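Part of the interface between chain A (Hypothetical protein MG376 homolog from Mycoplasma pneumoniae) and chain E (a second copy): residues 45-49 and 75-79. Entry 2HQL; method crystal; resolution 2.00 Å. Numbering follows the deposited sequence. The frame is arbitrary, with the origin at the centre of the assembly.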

# COMPACT_ATOMS: atom_id res chain seq x y z
N THR A 45 5.46 -15.63 -0.39
CA THR A 45 5.78 -14.45 0.40
C THR A 45 5.57 -13.12 -0.33
O THR A 45 5.67 -13.04 -1.55
CB THR A 45 7.24 -14.56 0.88
OG1 THR A 45 7.67 -13.31 1.41
CG2 THR A 45 8.15 -14.95 -0.28
N ASP A 46 5.25 -12.08 0.44
CA ASP A 46 5.09 -10.72 -0.08
C ASP A 46 6.10 -9.87 0.68
O ASP A 46 6.25 -10.02 1.89
CB ASP A 46 3.69 -10.16 0.16
CG ASP A 46 2.73 -10.46 -0.98
OD1 ASP A 46 3.18 -10.71 -2.11
OD2 ASP A 46 1.51 -10.41 -0.73
N TYR A 47 6.82 -9.02 -0.03
CA TYR A 47 7.80 -8.15 0.59
C TYR A 47 7.39 -6.71 0.43
O TYR A 47 6.96 -6.28 -0.65
CB TYR A 47 9.18 -8.36 -0.03
CG TYR A 47 9.91 -9.59 0.47
CD1 TYR A 47 11.06 -9.47 1.25
CD2 TYR A 47 9.49 -10.87 0.12
CE1 TYR A 47 11.77 -10.60 1.66
CE2 TYR A 47 10.19 -12.00 0.53
CZ TYR A 47 11.33 -11.85 1.29
OH TYR A 47 12.05 -12.97 1.66
N TYR A 48 7.53 -5.96 1.52
CA TYR A 48 7.17 -4.56 1.58
C TYR A 48 8.33 -3.78 2.16
O TYR A 48 9.13 -4.32 2.92
CB TYR A 48 5.95 -4.39 2.47
CG TYR A 48 4.74 -5.16 1.98
CD1 TYR A 48 4.02 -4.71 0.88
CD2 TYR A 48 4.34 -6.34 2.60
CE1 TYR A 48 2.92 -5.42 0.41
CE2 TYR A 48 3.24 -7.06 2.14
CZ TYR A 48 2.54 -6.59 1.05
OH TYR A 48 1.45 -7.27 0.58
N VAL A 49 8.42 -2.51 1.78
CA VAL A 49 9.47 -1.65 2.29
C VAL A 49 8.79 -0.56 3.08
O VAL A 49 7.90 0.13 2.60
CB VAL A 49 10.30 -1.02 1.16
CG1 VAL A 49 11.35 -0.09 1.75
CG2 VAL A 49 10.96 -2.09 0.32
N ILE E 75 -6.60 -4.62 0.61
CA ILE E 75 -5.36 -5.17 1.15
C ILE E 75 -4.18 -4.93 0.21
O ILE E 75 -4.34 -4.90 -1.01
CB ILE E 75 -5.51 -6.69 1.40
CG1 ILE E 75 -6.07 -7.36 0.15
CG2 ILE E 75 -6.42 -6.94 2.59
CD1 ILE E 75 -6.37 -8.82 0.33
N LEU E 76 -3.01 -4.76 0.79
CA LEU E 76 -1.79 -4.54 0.02
C LEU E 76 -1.33 -5.92 -0.46
O LEU E 76 -1.37 -6.90 0.30
CB LEU E 76 -0.73 -3.88 0.92
CG LEU E 76 0.40 -3.05 0.31
CD1 LEU E 76 -0.19 -1.99 -0.58
CD2 LEU E 76 1.22 -2.41 1.41
N ARG E 77 -0.93 -6.00 -1.73
CA ARG E 77 -0.45 -7.25 -2.33
C ARG E 77 0.68 -6.97 -3.34
O ARG E 77 0.84 -5.86 -3.82
CB ARG E 77 -1.58 -7.95 -3.11
CG ARG E 77 -2.97 -7.83 -2.52
CD ARG E 77 -3.71 -9.15 -2.55
NE ARG E 77 -3.12 -10.15 -1.66
CZ ARG E 77 -2.86 -9.96 -0.37
NH1 ARG E 77 -3.14 -8.80 0.20
NH2 ARG E 77 -2.32 -10.92 0.36
N THR E 78 1.47 -7.99 -3.65
CA THR E 78 2.51 -7.83 -4.67
C THR E 78 2.36 -9.07 -5.55
O THR E 78 1.75 -10.07 -5.14
CB THR E 78 3.96 -7.77 -4.06
OG1 THR E 78 4.41 -9.09 -3.73
CG2 THR E 78 3.98 -6.90 -2.79
N TYR E 79 2.86 -9.01 -6.77
CA TYR E 79 2.78 -10.18 -7.64
C TYR E 79 3.93 -10.07 -8.64
O TYR E 79 4.45 -8.98 -8.88
CB TYR E 79 1.43 -10.23 -8.36
CG TYR E 79 1.22 -9.13 -9.35
CD1 TYR E 79 1.60 -9.28 -10.69
CD2 TYR E 79 0.66 -7.92 -8.96
CE1 TYR E 79 1.43 -8.27 -11.60
CE2 TYR E 79 0.49 -6.89 -9.87
CZ TYR E 79 0.87 -7.07 -11.19
OH TYR E 79 0.67 -6.07 -12.10
O HOH W 1 6.88 -9.24 -3.00

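Strand 45-49 of chain A and strand 75-79 of chain E cross steeply, with an angle of 111° between their N-to-C directions and a closest axial approach of 6.8 Å. At that angle and separation the contact rests on side chains, and it is concentrated around Asp A46, Tyr A48, Leu E76 and Thr E78. Together the two stretches bury 269 Å².

The shortest link joins Asp A46 and Thr E78, whose CA atoms are 6.0 Å apart and whose CA-to-CB bonds both point toward the opposing strand. Asp A46 has chi1 at -90°, in the m range, and chi2 at -22°; this places OD1 2.6 Å from OG1 of Thr E78, which donates a hydrogen bond to it. The p rotamer of Thr E78 (chi1 79°) sets its two branches to different tasks. OG1 reaches the carboxylate and also accepts a hydrogen bond from a water, 2.6 Å from the water oxygen; the same water accepts from the backbone N of Tyr A47 at 3.0 Å, so the hydroxyl is tied to chain A twice. CG2 of Thr E78 instead packs against the Tyr A48 ring, 3.7 Å from CE1 of Tyr A48, and also makes a van der Waals contact with the carbonyl O of Tyr A47 at 3.7 Å. A small, branched side chain with one polar and one apolar arm suits this buried position.

Tyr A48 leaves its strand sideways, but with chi1 at -60° (m) and chi2 at -75° its long ring carries the hydroxyl across to chain E. There OH donates a weak hydrogen bond to the backbone O of Leu E76 at 2.9 Å. The ring supplies apolar surface along the way: its CE1 lies 3.5 Å from CG of Leu E76, whose CA-to-CB bond points toward chain A and whose t, p rotamer (chi1 -156°, chi2 54°) accompanies this contact. The backbone N of Arg E77 lies at the edge of the ring, near its plane. Tyrosine thus combines a broad hydrophobic body with a polar tip that can meet a main-chain carbonyl.

Arg E77 starts away from chain A, yet its folded side chain (chi1 -35°, chi2 -136°, chi3 67°, chi4 53°) brings NH2 to 4.0 Å from OD2 of Asp A46. This oxygen sits over one face of the guanidinium, where no N-H points at it, so the contact offers charge complementarity without a salt bridge. OD2 is hydrogen-bonded elsewhere in the structure, leaving neither carboxylate oxygen of this buried aspartate unsatisfied.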